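Local coordinates for protein actinorhodin polyketide putative beta-ketoacyl synthase 2 (Streptomyces coelicolor A3, PDB 1TQY) that serves as the chain length factor that pairs with the actinorhodin ketosynthase and probably helps set the length of the polyketide chain, at residues 166-170 and 340-344; 265-270 and 400-405. The contacts are given in a common frame with arbitrary orientation. Residues are numbered along the deposited sequence.

In the fold
Both contacts belong to the thiolase-like fold of this ketosynthase relative, and their segments alternate along the chain: 166-170, 265-270, 340-344, 400-405. Interaction 1 joins two loops that lead into helices 171-185 and 345-359, close to the centre of the chain. Interaction 2 pairs neighbouring strands 260-269 and 402-410 of the large mixed sheet, farther out. Their centres lie about 12 Å apart and they touch directly: the CB atoms of Ala170 and Phe402 are 3.6 Å apart, and Ala167 also packs on Phe402. The 166-170 loop of the central contact, where a ketosynthase would have its active site, thus packs against strand 402-410, and both contacts reach the partner ketosynthase chain.

Interaction 1: 166-170 and 340-344; sequences VAEQA and RLYSG
Two type II' turns meet here, closed by Ala170 N to Ala167 O (2.9 Å) and Gly344 N to Leu341 O (2.7 Å). Glu168 (phi/psi 43/-137) and Tyr342 (56/-113) take the second positions, and the closest CA atoms are those of Gln169 and Tyr342, 3.9 Å apart. Arg340 (chi1 m, chi2 t) directs its CB toward 166-170 and lays one guanidinium face over Gln169 CD, with NH2 3.3 Å from Gln169 CG; its salt bridge goes to Asp305. Its NE donates to a water 2.5 Å away that lies near Glu168 OE1 and Gln169 OE1. At Leu341, N gives its proton to another water (2.9 Å). Tyr342 N makes a weak hydrogen bond to Gln169 OE1 (2.7 Å, 122°), while a third water bridges Gln169 O and Tyr342 O. The Tyr342 ring (chi1 m) presents its edge to Glu168 OE1, 3.4 Å from CD1, and its OH reaches Gln207. Glu168 OE2 turns back to Gln169 N (2.8 Å). Ser343 OG bonds to Asp196.

In ketosynthases the turn before such a helix carries the active-site cysteine; Gln169 takes that place, as in other chain length factors. The contact thus lies between strand 163-166 and the starts of helices 171-185 and 345-359, with Val166 continuing the sheet into the ketosynthase chain.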
# COMPACT_ATOMS: atom_id res chain seq x y z
N VAL B 166 1.55 -0.20 2.64
CA VAL B 166 1.30 -0.95 3.86
C VAL B 166 2.61 -1.63 4.27
O VAL B 166 3.18 -2.41 3.49
CB VAL B 166 0.21 -2.04 3.69
CG1 VAL B 166 0.00 -2.77 5.03
CG2 VAL B 166 -1.12 -1.42 3.23
N ALA B 167 3.09 -1.33 5.47
CA ALA B 167 4.33 -1.89 6.02
C ALA B 167 4.29 -1.71 7.54
O ALA B 167 5.26 -1.24 8.16
CB ALA B 167 5.55 -1.16 5.43
N GLU B 168 3.16 -2.08 8.13
CA GLU B 168 2.92 -1.94 9.56
C GLU B 168 3.41 -0.56 10.02
O GLU B 168 3.16 0.43 9.33
CB GLU B 168 3.57 -3.08 10.33
CG GLU B 168 2.79 -3.45 11.58
CD GLU B 168 3.54 -3.08 12.84
OE1 GLU B 168 2.94 -3.14 13.93
OE2 GLU B 168 4.74 -2.73 12.73
N GLN B 169 4.08 -0.48 11.17
CA GLN B 169 4.55 0.83 11.69
C GLN B 169 5.68 1.48 10.89
O GLN B 169 6.04 2.63 11.13
CB GLN B 169 4.98 0.72 13.17
CG GLN B 169 5.35 2.08 13.81
CD GLN B 169 4.54 2.40 15.07
OE1 GLN B 169 3.46 1.85 15.27
NE2 GLN B 169 5.05 3.32 15.90
N ALA B 170 6.25 0.75 9.95
CA ALA B 170 7.32 1.35 9.15
C ALA B 170 6.71 2.12 7.99
O ALA B 170 7.33 3.03 7.44
CB ALA B 170 8.24 0.26 8.62
N ARG B 340 1.76 3.20 20.23
CA ARG B 340 2.19 2.99 18.85
C ARG B 340 0.99 3.17 17.93
O ARG B 340 -0.02 2.47 18.06
CB ARG B 340 2.79 1.59 18.67
CG ARG B 340 4.10 1.34 19.45
CD ARG B 340 4.77 0.01 19.08
NE ARG B 340 5.34 -0.04 17.74
CZ ARG B 340 6.51 0.50 17.39
NH1 ARG B 340 7.25 1.13 18.29
NH2 ARG B 340 6.96 0.37 16.15
N LEU B 341 1.09 4.11 17.00
CA LEU B 341 -0.01 4.41 16.10
C LEU B 341 0.14 3.77 14.72
O LEU B 341 -0.51 4.18 13.76
CB LEU B 341 -0.17 5.93 15.97
CG LEU B 341 -0.08 6.74 17.28
CD1 LEU B 341 -0.25 8.20 16.92
CD2 LEU B 341 -1.17 6.30 18.30
N TYR B 342 1.01 2.77 14.62
CA TYR B 342 1.19 2.05 13.37
C TYR B 342 1.55 2.96 12.20
O TYR B 342 2.62 3.56 12.19
CB TYR B 342 -0.08 1.24 13.07
CG TYR B 342 -0.42 0.25 14.17
CD1 TYR B 342 0.37 -0.89 14.38
CD2 TYR B 342 -1.50 0.46 15.04
CE1 TYR B 342 0.10 -1.77 15.43
CE2 TYR B 342 -1.77 -0.42 16.09
CZ TYR B 342 -0.96 -1.53 16.28
OH TYR B 342 -1.21 -2.38 17.34
N SER B 343 0.66 3.08 11.22
CA SER B 343 0.96 3.93 10.09
C SER B 343 1.00 5.39 10.52
O SER B 343 1.49 6.25 9.79
CB SER B 343 -0.05 3.72 8.95
OG SER B 343 -1.25 4.45 9.16
N GLY B 344 0.51 5.67 11.73
CA GLY B 344 0.54 7.04 12.23
C GLY B 344 1.80 7.37 13.01
O GLY B 344 2.17 8.53 13.15
O HOH W 1 3.68 -1.08 16.15
O HOH W 2 6.19 -2.40 14.99
O HOH W 3 4.57 4.77 10.55
O HOH W 4 3.44 5.70 17.58

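Interaction 2: 265-270 and 400-405; sequences CASTFD and WGFNSA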
# COMPACT_ATOMS: atom_id res chain seq x y z
N CYS B 265 16.06 9.63 3.17
CA CYS B 265 15.16 8.53 3.52
C CYS B 265 15.75 7.20 3.08
O CYS B 265 16.53 7.15 2.14
CB CYS B 265 13.81 8.69 2.81
SG CYS B 265 13.08 10.33 2.91
N ALA B 266 15.35 6.12 3.75
CA ALA B 266 15.83 4.79 3.40
C ALA B 266 15.00 3.68 4.04
O ALA B 266 14.54 3.81 5.18
CB ALA B 266 17.29 4.64 3.80
N SER B 267 14.82 2.59 3.29
CA SER B 267 14.06 1.43 3.75
C SER B 267 14.87 0.17 3.49
O SER B 267 15.41 -0.01 2.40
CB SER B 267 12.74 1.30 2.99
OG SER B 267 11.89 2.41 3.22
N THR B 268 14.96 -0.71 4.49
CA THR B 268 15.66 -1.98 4.32
C THR B 268 14.74 -3.04 4.89
O THR B 268 13.70 -2.72 5.47
CB THR B 268 17.01 -2.05 5.08
OG1 THR B 268 16.78 -1.94 6.49
CG2 THR B 268 17.97 -0.94 4.63
N PHE B 269 15.09 -4.31 4.71
CA PHE B 269 14.27 -5.40 5.23
C PHE B 269 15.18 -6.44 5.87
O PHE B 269 16.18 -6.84 5.27
CB PHE B 269 13.46 -6.04 4.10
CG PHE B 269 12.39 -6.98 4.59
CD1 PHE B 269 11.32 -6.50 5.34
CD2 PHE B 269 12.47 -8.34 4.35
CE1 PHE B 269 10.34 -7.36 5.84
CE2 PHE B 269 11.50 -9.23 4.84
CZ PHE B 269 10.43 -8.73 5.59
N ASP B 270 14.86 -6.88 7.09
CA ASP B 270 15.70 -7.86 7.77
C ASP B 270 15.70 -9.23 7.10
O ASP B 270 14.75 -9.58 6.39
CB ASP B 270 15.24 -8.06 9.22
CG ASP B 270 15.38 -6.82 10.08
OD1 ASP B 270 16.14 -5.90 9.71
OD2 ASP B 270 14.74 -6.77 11.14
N TRP B 400 7.84 -8.09 11.24
CA TRP B 400 8.39 -9.00 10.24
C TRP B 400 9.70 -8.51 9.62
O TRP B 400 10.21 -9.13 8.68
CB TRP B 400 7.37 -9.34 9.14
CG TRP B 400 6.27 -10.21 9.66
CD1 TRP B 400 4.92 -9.97 9.56
CD2 TRP B 400 6.41 -11.41 10.43
NE1 TRP B 400 4.22 -10.94 10.24
CE2 TRP B 400 5.11 -11.83 10.79
CE3 TRP B 400 7.51 -12.16 10.88
CZ2 TRP B 400 4.87 -12.98 11.56
CZ3 TRP B 400 7.28 -13.31 11.65
CH2 TRP B 400 5.97 -13.70 11.98
N GLY B 401 10.23 -7.39 10.12
CA GLY B 401 11.51 -6.92 9.62
C GLY B 401 11.65 -5.62 8.86
O GLY B 401 12.75 -5.30 8.40
N PHE B 402 10.56 -4.86 8.70
CA PHE B 402 10.62 -3.59 7.97
C PHE B 402 11.37 -2.50 8.74
O PHE B 402 11.07 -2.24 9.91
CB PHE B 402 9.21 -3.09 7.65
CG PHE B 402 8.40 -4.03 6.79
CD1 PHE B 402 7.63 -5.03 7.37
CD2 PHE B 402 8.35 -3.86 5.42
CE1 PHE B 402 6.81 -5.85 6.58
CE2 PHE B 402 7.54 -4.67 4.61
CZ PHE B 402 6.76 -5.66 5.20
N ASN B 403 12.34 -1.88 8.08
CA ASN B 403 13.14 -0.81 8.66
C ASN B 403 12.98 0.46 7.86
O ASN B 403 12.93 0.43 6.64
CB ASN B 403 14.62 -1.19 8.66
CG ASN B 403 14.90 -2.39 9.49
OD1 ASN B 403 14.62 -2.40 10.68
ND2 ASN B 403 15.44 -3.42 8.87
N SER B 404 12.92 1.58 8.56
CA SER B 404 12.77 2.85 7.89
C SER B 404 13.45 3.96 8.68
O SER B 404 13.29 4.07 9.90
CB SER B 404 11.28 3.15 7.72
OG SER B 404 11.09 4.30 6.92
N ALA B 405 14.23 4.77 7.97
CA ALA B 405 14.95 5.86 8.60
C ALA B 405 14.76 7.14 7.80
O ALA B 405 14.66 7.11 6.57
CB ALA B 405 16.43 5.52 8.70
O HOH W 5 12.38 -10.45 7.84
O HOH W 6 14.51 -4.62 12.48
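This is an antiparallel strand pairing, joining strand 260-269 to strand 402-410 within the large mixed sheet, their segment axes 4.8 Å apart at 164°. Ala266-Ala405 and Thr268-Asn403 are hydrogen-bonded pairs, with N to O distances of 3.0 to 3.2 Å; Ser267-Ser404 and Phe269-Phe402 are non-hydrogen-bonded. Asp270 N to Gly401 O (2.9 Å) carries the bonding past the strand end. On one face, Asn403 ND2 donates to Asp270 OD1 (2.7 Å) and Thr268 OG1 (3.1 Å); Gly280, just before helix 281-292, also bonds both, through its N and O respectively. On the other, the Phe269 edge meets the Phe402 face in a T-shaped stack, centroids 5.0 Å apart. Gly401, at phi 114°, begins a G1 beta bulge against strand 391-398; a CB there would crowd Asp270 CB and Phe269 CE1. Helix 281-292 packs on Ala266, Thr268 and Asn403, while Ser267 and Ser404 both bond Asp174 of helix 171-185 on the opposite face, and Phe269 and Trp400 meet aromatic side chains of the ketosynthase chain.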